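Local structure of bifunctional thiamine biosynthesis protein ThiDN (Methanocaldococcus jannaschii DSM 2661, 2PHP) at residues M25-L29 / I177-N182; V33-E39 / A51-I57; F113-S117 / E139-G143. The protein probably makes thiamine phosphate, phosphorylating hydroxymethylpyrimidine twice and joining it to thiazole phosphate; its C-terminal ThiN domain, present here, would carry out the joining. All coordinates share one frame; numbering follows the deposited sequence.

Interaction 1: residues M25-L29 / I177-N182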
loop_
_atom_site.group_PDB
_atom_site.type_symbol
_atom_site.label_atom_id
_atom_site.label_comp_id
_atom_site.label_asym_id
_atom_site.label_seq_id
_atom_site.Cartn_x
_atom_site.Cartn_y
_atom_site.Cartn_z
HETATM N N MSE B 25 -5.011 -8.886 -14.579
HETATM C CA MSE B 25 -6.366 -9.195 -15.015
HETATM C C MSE B 25 -7.350 -8.080 -14.707
HETATM O O MSE B 25 -7.113 -7.254 -13.832
HETATM C CB MSE B 25 -6.864 -10.458 -14.313
HETATM C CG MSE B 25 -6.773 -11.731 -15.115
HETATM SE SE MSE B 25 -7.150 -13.245 -13.988
HETATM C CE MSE B 25 -5.322 -13.802 -13.770
ATOM N N ASN B 26 -8.393 -8.043 -15.479
ATOM C CA ASN B 26 -9.503 -7.157 -15.169
ATOM C C ASN B 26 -10.546 -7.878 -14.325
ATOM O O ASN B 26 -11.593 -8.239 -14.768
ATOM C CB ASN B 26 -10.128 -6.610 -16.452
ATOM C CG ASN B 26 -11.453 -5.917 -16.205
ATOM O OD1 ASN B 26 -11.571 -5.091 -15.299
ATOM N ND2 ASN B 26 -12.453 -6.252 -17.009
ATOM N N PHE B 27 -10.000 -8.269 -13.163
ATOM C CA PHE B 27 -10.745 -9.074 -12.205
ATOM C C PHE B 27 -11.847 -8.240 -11.562
ATOM O O PHE B 27 -11.582 -7.284 -10.831
ATOM C CB PHE B 27 -9.756 -9.614 -11.161
ATOM C CG PHE B 27 -10.378 -10.493 -10.107
ATOM C CD1 PHE B 27 -11.201 -11.559 -10.454
ATOM C CD2 PHE B 27 -10.112 -10.266 -8.758
ATOM C CE1 PHE B 27 -11.753 -12.389 -9.471
ATOM C CE2 PHE B 27 -10.659 -11.090 -7.768
ATOM C CZ PHE B 27 -11.480 -12.152 -8.127
ATOM N N THR B 28 -13.090 -8.598 -11.855
ATOM C CA THR B 28 -14.228 -7.876 -11.312
ATOM C C THR B 28 -15.109 -8.812 -10.501
ATOM O O THR B 28 -16.058 -8.381 -9.849
ATOM C CB THR B 28 -15.072 -7.249 -12.444
ATOM O OG1 THR B 28 -15.593 -8.292 -13.280
ATOM C CG2 THR B 28 -14.213 -6.299 -13.287
ATOM N N LEU B 29 -14.792 -10.100 -10.550
ATOM C CA LEU B 29 -15.558 -11.092 -9.809
ATOM C C LEU B 29 -15.185 -11.081 -8.315
ATOM O O LEU B 29 -14.860 -12.117 -7.726
ATOM C CB LEU B 29 -15.328 -12.475 -10.430
ATOM C CG LEU B 29 -15.996 -12.730 -11.796
ATOM C CD1 LEU B 29 -15.597 -14.104 -12.344
ATOM C CD2 LEU B 29 -17.497 -12.651 -11.649
ATOM N N ILE B 177 -13.025 -18.008 -16.373
ATOM C CA ILE B 177 -14.328 -17.654 -15.832
ATOM C C ILE B 177 -14.589 -16.158 -15.984
ATOM O O ILE B 177 -15.690 -15.742 -16.349
ATOM C CB ILE B 177 -14.427 -18.032 -14.332
ATOM C CG1 ILE B 177 -14.403 -19.552 -14.173
ATOM C CG2 ILE B 177 -15.695 -17.451 -13.719
ATOM C CD1 ILE B 177 -14.371 -20.019 -12.731
ATOM N N GLN B 178 -13.562 -15.362 -15.706
ATOM C CA GLN B 178 -13.654 -13.909 -15.782
ATOM C C GLN B 178 -14.021 -13.431 -17.183
ATOM O O GLN B 178 -14.845 -12.526 -17.337
ATOM C CB GLN B 178 -12.321 -13.280 -15.345
ATOM C CG GLN B 178 -12.285 -11.763 -15.384
ATOM C CD GLN B 178 -13.165 -11.128 -14.327
ATOM O OE1 GLN B 178 -12.917 -11.267 -13.130
ATOM N NE2 GLN B 178 -14.203 -10.427 -14.764
ATOM N N LYS B 179 -13.408 -14.030 -18.200
ATOM C CA LYS B 179 -13.691 -13.631 -19.578
ATOM C C LYS B 179 -15.132 -13.901 -19.961
ATOM O O LYS B 179 -15.739 -13.128 -20.698
ATOM C CB LYS B 179 -12.741 -14.332 -20.545
ATOM C CG LYS B 179 -11.360 -13.699 -20.532
ATOM C CD LYS B 179 -10.362 -14.458 -21.378
ATOM C CE LYS B 179 -8.974 -13.841 -21.242
ATOM N NZ LYS B 179 -7.924 -14.653 -21.922
ATOM N N ILE B 180 -15.679 -14.995 -19.449
ATOM C CA ILE B 180 -17.066 -15.341 -19.723
ATOM C C ILE B 180 -17.924 -14.290 -19.029
ATOM O O ILE B 180 -18.841 -13.724 -19.620
ATOM C CB ILE B 180 -17.399 -16.749 -19.177
ATOM C CG1 ILE B 180 -16.609 -17.799 -19.967
ATOM C CG2 ILE B 180 -18.903 -16.999 -19.230
ATOM C CD1 ILE B 180 -16.826 -19.223 -19.487
ATOM N N TYR B 181 -17.594 -14.013 -17.773
ATOM C CA TYR B 181 -18.324 -13.027 -16.996
ATOM C C TYR B 181 -18.301 -11.651 -17.665
ATOM O O TYR B 181 -19.304 -10.935 -17.643
ATOM C CB TYR B 181 -17.733 -12.922 -15.591
ATOM C CG TYR B 181 -18.536 -12.046 -14.663
ATOM C CD1 TYR B 181 -19.803 -12.434 -14.230
ATOM C CD2 TYR B 181 -18.025 -10.831 -14.208
ATOM C CE1 TYR B 181 -20.542 -11.637 -13.363
ATOM C CE2 TYR B 181 -18.751 -10.025 -13.336
ATOM C CZ TYR B 181 -20.005 -10.432 -12.920
ATOM O OH TYR B 181 -20.721 -9.650 -12.057
ATOM N N ASN B 182 -17.165 -11.274 -18.253
ATOM C CA ASN B 182 -17.070 -9.973 -18.912
ATOM C C ASN B 182 -18.119 -9.835 -20.012
ATOM O O ASN B 182 -18.690 -8.761 -20.199
ATOM C CB ASN B 182 -15.680 -9.744 -19.517
ATOM C CG ASN B 182 -14.598 -9.535 -18.460
ATOM O OD1 ASN B 182 -14.854 -9.001 -17.371
ATOM N ND2 ASN B 182 -13.371 -9.943 -18.787
#
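Q178 lays its carboxamide against the backbone of N26-L29, its CD reaching N26 O at 3.3 Å. The side chain leaves the helix with CG anti to the backbone N (chi1 180°) and then bends at chi2 (69°), which turns the amide back to lie beside the loop. OE1 accepts from T28 N at 3.0 Å, the donor standing above the carbonyl plane, and more weakly from L29 N. NE2 uses both its hydrogens: one goes across the contact to T28 OG1 at 2.9 Å, the other along the helix to N182 OD1 at 3.0 Å. N182 thus acts as a second-shell residue that helps fix the rotation of the amide gripping the loop. Because T28 offers both its amide N-H and its hydroxyl to the same glutamine, donor and acceptor are matched at one buried group. The ring of F27 stands almost perpendicular to this amide and presents its edge, CD1 lying 3.2 Å from Q178 OE1. L29 adds the apolar half of the contact. Its CD1 packs on I177 CG2 at 3.6 Å, while CD2 lies over the face of the Y181 ring, modelled too close for its spacing to be trusted. T28 OG1 approaches the edge of that same ring, 3.6 Å from CE2. Before these residues the chain makes an inverse gamma turn centred on N26, whose amide runs nearly parallel to that of N182 without bonding to it. The contact fastens the loop between helix 8-22 and strand 37-40 to the C-terminal helix 167-185. L29 is also tied by backbone bonds to K100, F27 packs on M97 and I99 of strand 95-100 and on V174 of the helix, and Y181 and I177 lean on L105 and L109 of helix 103-109.

Interaction 2: residues V33-E39 / A51-I57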
loop_
_atom_site.group_PDB
_atom_site.type_symbol
_atom_site.label_atom_id
_atom_site.label_comp_id
_atom_site.label_asym_id
_atom_site.label_seq_id
_atom_site.Cartn_x
_atom_site.Cartn_y
_atom_site.Cartn_z
ATOM N N VAL B 33 -17.306 -9.553 0.547
ATOM C CA VAL B 33 -16.395 -9.854 1.641
ATOM C C VAL B 33 -14.946 -9.923 1.164
ATOM O O VAL B 33 -14.036 -10.197 1.952
ATOM C CB VAL B 33 -16.764 -11.173 2.342
ATOM C CG1 VAL B 33 -18.122 -11.032 2.988
ATOM C CG2 VAL B 33 -16.744 -12.333 1.347
ATOM N N GLY B 34 -14.742 -9.660 -0.125
ATOM C CA GLY B 34 -13.404 -9.695 -0.687
ATOM C C GLY B 34 -12.957 -11.112 -0.994
ATOM O O GLY B 34 -13.513 -12.071 -0.466
ATOM N N SER B 35 -11.944 -11.248 -1.841
ATOM C CA SER B 35 -11.435 -12.567 -2.198
ATOM C C SER B 35 -10.070 -12.819 -1.583
ATOM O O SER B 35 -9.361 -11.889 -1.208
ATOM C CB SER B 35 -11.273 -12.698 -3.715
ATOM O OG SER B 35 -12.488 -12.501 -4.398
ATOM N N ASN B 36 -9.703 -14.090 -1.487
ATOM C CA ASN B 36 -8.380 -14.441 -0.995
ATOM C C ASN B 36 -7.959 -15.667 -1.787
ATOM O O ASN B 36 -8.801 -16.364 -2.358
ATOM C CB ASN B 36 -8.395 -14.760 0.505
ATOM C CG ASN B 36 -7.001 -14.636 1.142
ATOM O OD1 ASN B 36 -5.978 -14.591 0.442
ATOM N ND2 ASN B 36 -6.960 -14.586 2.469
ATOM N N ILE B 37 -6.662 -15.913 -1.860
ATOM C CA ILE B 37 -6.163 -17.075 -2.577
ATOM C C ILE B 37 -5.179 -17.767 -1.636
ATOM O O ILE B 37 -4.345 -17.112 -0.996
ATOM C CB ILE B 37 -5.489 -16.668 -3.917
ATOM C CG1 ILE B 37 -5.072 -17.923 -4.695
ATOM C CG2 ILE B 37 -4.312 -15.755 -3.657
ATOM C CD1 ILE B 37 -4.729 -17.665 -6.140
ATOM N N ALA B 38 -5.306 -19.087 -1.539
ATOM C CA ALA B 38 -4.477 -19.881 -0.650
ATOM C C ALA B 38 -3.936 -21.151 -1.293
ATOM O O ALA B 38 -4.515 -21.697 -2.242
ATOM C CB ALA B 38 -5.270 -20.245 0.596
ATOM N N GLU B 39 -2.820 -21.624 -0.755
ATOM C CA GLU B 39 -2.197 -22.844 -1.243
ATOM C C GLU B 39 -1.529 -23.517 -0.055
ATOM O O GLU B 39 -0.938 -22.851 0.806
ATOM C CB GLU B 39 -1.162 -22.538 -2.323
ATOM C CG GLU B 39 -0.660 -23.787 -3.057
ATOM C CD GLU B 39 0.362 -23.467 -4.143
ATOM O OE1 GLU B 39 0.064 -22.622 -5.020
ATOM O OE2 GLU B 39 1.465 -24.067 -4.129
ATOM N N ALA B 51 -0.837 -21.176 3.151
ATOM C CA ALA B 51 -0.465 -19.760 3.015
ATOM C C ALA B 51 -1.480 -18.969 2.188
ATOM O O ALA B 51 -2.098 -19.504 1.260
ATOM C CB ALA B 51 0.915 -19.630 2.391
ATOM N N ALA B 52 -1.635 -17.691 2.532
ATOM C CA ALA B 52 -2.567 -16.804 1.832
ATOM C C ALA B 52 -2.361 -15.347 2.254
ATOM O O ALA B 52 -1.484 -15.059 3.064
ATOM C CB ALA B 52 -3.991 -17.232 2.124
ATOM N N LEU B 53 -3.172 -14.435 1.715
ATOM C CA LEU B 53 -3.054 -13.017 2.054
ATOM C C LEU B 53 -3.495 -12.750 3.478
ATOM O O LEU B 53 -4.459 -13.336 3.947
ATOM C CB LEU B 53 -3.900 -12.157 1.105
ATOM C CG LEU B 53 -3.443 -12.139 -0.352
ATOM C CD1 LEU B 53 -4.432 -11.388 -1.216
ATOM C CD2 LEU B 53 -2.074 -11.506 -0.434
ATOM N N THR B 54 -2.778 -11.867 4.164
ATOM C CA THR B 54 -3.115 -11.503 5.535
ATOM C C THR B 54 -4.312 -10.549 5.454
ATOM O O THR B 54 -5.059 -10.386 6.412
ATOM C CB THR B 54 -1.915 -10.821 6.235
ATOM O OG1 THR B 54 -1.375 -9.806 5.377
ATOM C CG2 THR B 54 -0.825 -11.849 6.551
ATOM N N GLY B 55 -4.478 -9.923 4.293
ATOM C CA GLY B 55 -5.611 -9.038 4.067
ATOM C C GLY B 55 -6.530 -9.777 3.106
ATOM O O GLY B 55 -6.853 -10.944 3.332
ATOM N N ARG B 56 -6.934 -9.115 2.029
ATOM C CA ARG B 56 -7.791 -9.721 1.018
ATOM C C ARG B 56 -7.763 -8.885 -0.248
ATOM O O ARG B 56 -7.153 -7.821 -0.274
ATOM C CB ARG B 56 -9.235 -9.843 1.522
ATOM C CG ARG B 56 -9.517 -11.197 2.189
ATOM C CD ARG B 56 -11.001 -11.515 2.263
ATOM N NE ARG B 56 -11.214 -12.910 2.646
ATOM C CZ ARG B 56 -12.386 -13.540 2.600
ATOM N NH1 ARG B 56 -13.474 -12.905 2.191
ATOM N NH2 ARG B 56 -12.461 -14.823 2.934
ATOM N N ILE B 57 -8.402 -9.379 -1.303
ATOM C CA ILE B 57 -8.470 -8.632 -2.546
ATOM C C ILE B 57 -9.822 -7.942 -2.514
ATOM O O ILE B 57 -10.853 -8.607 -2.380
ATOM C CB ILE B 57 -8.378 -9.569 -3.762
ATOM C CG1 ILE B 57 -7.033 -10.297 -3.722
ATOM C CG2 ILE B 57 -8.519 -8.762 -5.055
ATOM C CD1 ILE B 57 -6.913 -11.438 -4.684
#
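R56 and N36 reach across between the two segments and bond to backbone on the far side, while I57 closes one end by backbone pairing. The R56 side chain, extended from CG to NE, runs beside V33 and points the same way; its CB passes S35 O at 3.4 Å. At its end NH1 donates to V33 O at 2.8 Å, a bond in the guanidinium plane that meets the carbonyl from above its own plane. N36 works in the opposite direction. A chi1 of -159° swings its amide over to L53, where it bridges both backbone groups: OD1 takes L53 N at 3.1 Å, in plane and on a lone pair, and ND2 gives to L53 O at 3.2 Å. OD1 also accepts from I37 N at 2.7 Å, so two bonds hold this oxygen. An alanine here would remove the amide and is likely to leave L53 N and O without their mates where the two backbones part. I57 and S35 exchange both backbone bonds, I57 N to S35 O being nearly straight at 2.7 Å. E39 and A51 form another hydrogen-bonded pair at the far end. Between the two pairs, T54 OG1 bonds D70 N and the Y66 hydroxyl of the second subunit. On one face of the sheet A38 CB meets A52 CB at 3.6 Å, under helix 77-87. This is an antiparallel beta hairpin, strands 37-40 and 50-53, in which an asparagine side chain replaces strand pairing before the chains rejoin at S35 and I57.

Interaction 3: residues F113-S117 / E139-G143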
loop_
_atom_site.group_PDB
_atom_site.type_symbol
_atom_site.label_atom_id
_atom_site.label_comp_id
_atom_site.label_asym_id
_atom_site.label_seq_id
_atom_site.Cartn_x
_atom_site.Cartn_y
_atom_site.Cartn_z
ATOM N N PHE B 113 -16.481 -26.697 -16.884
ATOM C CA PHE B 113 -15.891 -27.074 -15.607
ATOM C C PHE B 113 -16.724 -28.086 -14.837
ATOM O O PHE B 113 -17.932 -28.202 -15.045
ATOM C CB PHE B 113 -15.721 -25.825 -14.730
ATOM C CG PHE B 113 -14.709 -24.850 -15.247
ATOM C CD1 PHE B 113 -13.349 -25.107 -15.115
ATOM C CD2 PHE B 113 -15.109 -23.671 -15.867
ATOM C CE1 PHE B 113 -12.398 -24.203 -15.589
ATOM C CE2 PHE B 113 -14.165 -22.761 -16.347
ATOM C CZ PHE B 113 -12.807 -23.030 -16.205
ATOM N N ALA B 114 -16.058 -28.823 -13.952
ATOM C CA ALA B 114 -16.731 -29.782 -13.092
ATOM C C ALA B 114 -17.229 -28.901 -11.954
ATOM O O ALA B 114 -16.437 -28.222 -11.297
ATOM C CB ALA B 114 -15.746 -30.812 -12.568
ATOM N N VAL B 115 -18.538 -28.907 -11.731
ATOM C CA VAL B 115 -19.152 -28.082 -10.699
ATOM C C VAL B 115 -19.971 -28.903 -9.704
ATOM O O VAL B 115 -20.626 -29.880 -10.067
ATOM C CB VAL B 115 -20.089 -27.024 -11.338
ATOM C CG1 VAL B 115 -20.568 -26.039 -10.286
ATOM C CG2 VAL B 115 -19.373 -26.304 -12.465
ATOM N N SER B 116 -19.924 -28.494 -8.442
ATOM C CA SER B 116 -20.675 -29.151 -7.390
ATOM C C SER B 116 -21.034 -28.068 -6.378
ATOM O O SER B 116 -20.541 -26.943 -6.467
ATOM C CB SER B 116 -19.841 -30.253 -6.737
ATOM O OG SER B 116 -20.613 -30.966 -5.790
ATOM N N SER B 117 -21.882 -28.397 -5.412
ATOM C CA SER B 117 -22.294 -27.402 -4.434
ATOM C C SER B 117 -22.840 -27.991 -3.134
ATOM O O SER B 117 -22.834 -29.204 -2.933
ATOM C CB SER B 117 -23.350 -26.501 -5.068
ATOM O OG SER B 117 -24.440 -27.279 -5.529
ATOM N N GLU B 139 -18.449 -35.341 -1.948
ATOM C CA GLU B 139 -19.092 -36.656 -1.910
ATOM C C GLU B 139 -20.174 -36.714 -2.986
ATOM O O GLU B 139 -20.395 -37.752 -3.604
ATOM C CB GLU B 139 -19.712 -36.922 -0.530
ATOM C CG GLU B 139 -18.719 -36.817 0.621
ATOM C CD GLU B 139 -19.302 -37.248 1.959
ATOM O OE1 GLU B 139 -20.475 -36.917 2.240
ATOM O OE2 GLU B 139 -18.579 -37.907 2.741
ATOM N N LYS B 140 -20.837 -35.585 -3.215
ATOM C CA LYS B 140 -21.894 -35.502 -4.216
ATOM C C LYS B 140 -21.332 -35.598 -5.635
ATOM O O LYS B 140 -21.998 -36.101 -6.540
ATOM C CB LYS B 140 -22.661 -34.186 -4.055
ATOM C CG LYS B 140 -23.709 -33.949 -5.125
ATOM C CD LYS B 140 -24.190 -32.497 -5.155
ATOM C CE LYS B 140 -25.094 -32.130 -3.975
ATOM N NZ LYS B 140 -24.423 -32.176 -2.644
ATOM N N PHE B 141 -20.107 -35.114 -5.821
ATOM C CA PHE B 141 -19.459 -35.131 -7.131
ATOM C C PHE B 141 -18.645 -36.405 -7.350
ATOM O O PHE B 141 -18.342 -36.768 -8.488
ATOM C CB PHE B 141 -18.544 -33.910 -7.259
ATOM C CG PHE B 141 -17.794 -33.838 -8.556
ATOM C CD1 PHE B 141 -18.449 -33.510 -9.741
ATOM C CD2 PHE B 141 -16.424 -34.087 -8.593
ATOM C CE1 PHE B 141 -17.751 -33.430 -10.947
ATOM C CE2 PHE B 141 -15.715 -34.010 -9.794
ATOM C CZ PHE B 141 -16.379 -33.680 -10.975
ATOM N N GLY B 142 -18.293 -37.077 -6.260
ATOM C CA GLY B 142 -17.504 -38.291 -6.363
ATOM C C GLY B 142 -16.030 -37.948 -6.493
ATOM O O GLY B 142 -15.245 -38.711 -7.065
ATOM N N GLY B 143 -15.661 -36.789 -5.952
ATOM C CA GLY B 143 -14.285 -36.327 -6.003
ATOM C C GLY B 143 -14.224 -34.821 -5.801
ATOM O O GLY B 143 -15.193 -34.218 -5.337
#
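K140, on the last turn of helix 129-141, reaches over S116 toward the end of strand 115-117. Bends at chi3 (-73°) and chi4 (65°) fold the tip of its side chain round, so that the aliphatic part passes the serine before the amine arrives at the strand. CD lies 3.9 Å from S116 OG, and NZ makes a weak hydrogen bond of 3.4 Å to S117 O. S116 OG finds its strong partner elsewhere, in A137 O one turn back on the same helix, which ties strand to helix more firmly than the lysine does. F141 follows, its ring lying alongside the strand and directed toward A114. Its CB packs on S116 CB at 3.9 Å, whereas the far corner of the ring, CZ, presses on A114 CB at 3.3 Å, a tight fit made obliquely to the ring. CD1 passes V115 O at 4.2 Å on the way. G142, with positive phi, and G143 then end the helix, each at backbone angles where a CB would jam against the carbonyl O of the residue before. From here the chain returns toward strand 147-150, the neighbour to which A114 and S116 are backbone-bonded, completing a beta-alpha-beta unit. The chemistry implies a small, partly exposed contact with two unequal components. Its apolar part is one aromatic ring against the methyl group of A114 and the CB of S116. Its firm polar tie runs from S116 OG to A137 O, beside that packing, and the long bond from K140 to S117 O is probably secondary to both.

How the interactions relate
Interaction 1 joins residues at least 148 apart in sequence, and both other contacts fall between its segments along the chain. It meets interaction 2 directly, their centres about 18 Å apart, where the F27 ring packs on the hairpin base: CZ is 3.9 Å from S35 OG, and CE2 is 4.2 Å from I57 CG2. It meets interaction 3, with centres about 23 Å apart, through I177 CG1, 3.9 Å from F113 CE2. Interaction 1 thus joins the two, through F27 of its loop and I177 of its helix. Between interactions 2 and 3 the nearest atoms are about 14 Å apart; these contacts lie on opposite sides of the chain's centre, yet both reach the same mixed sheet.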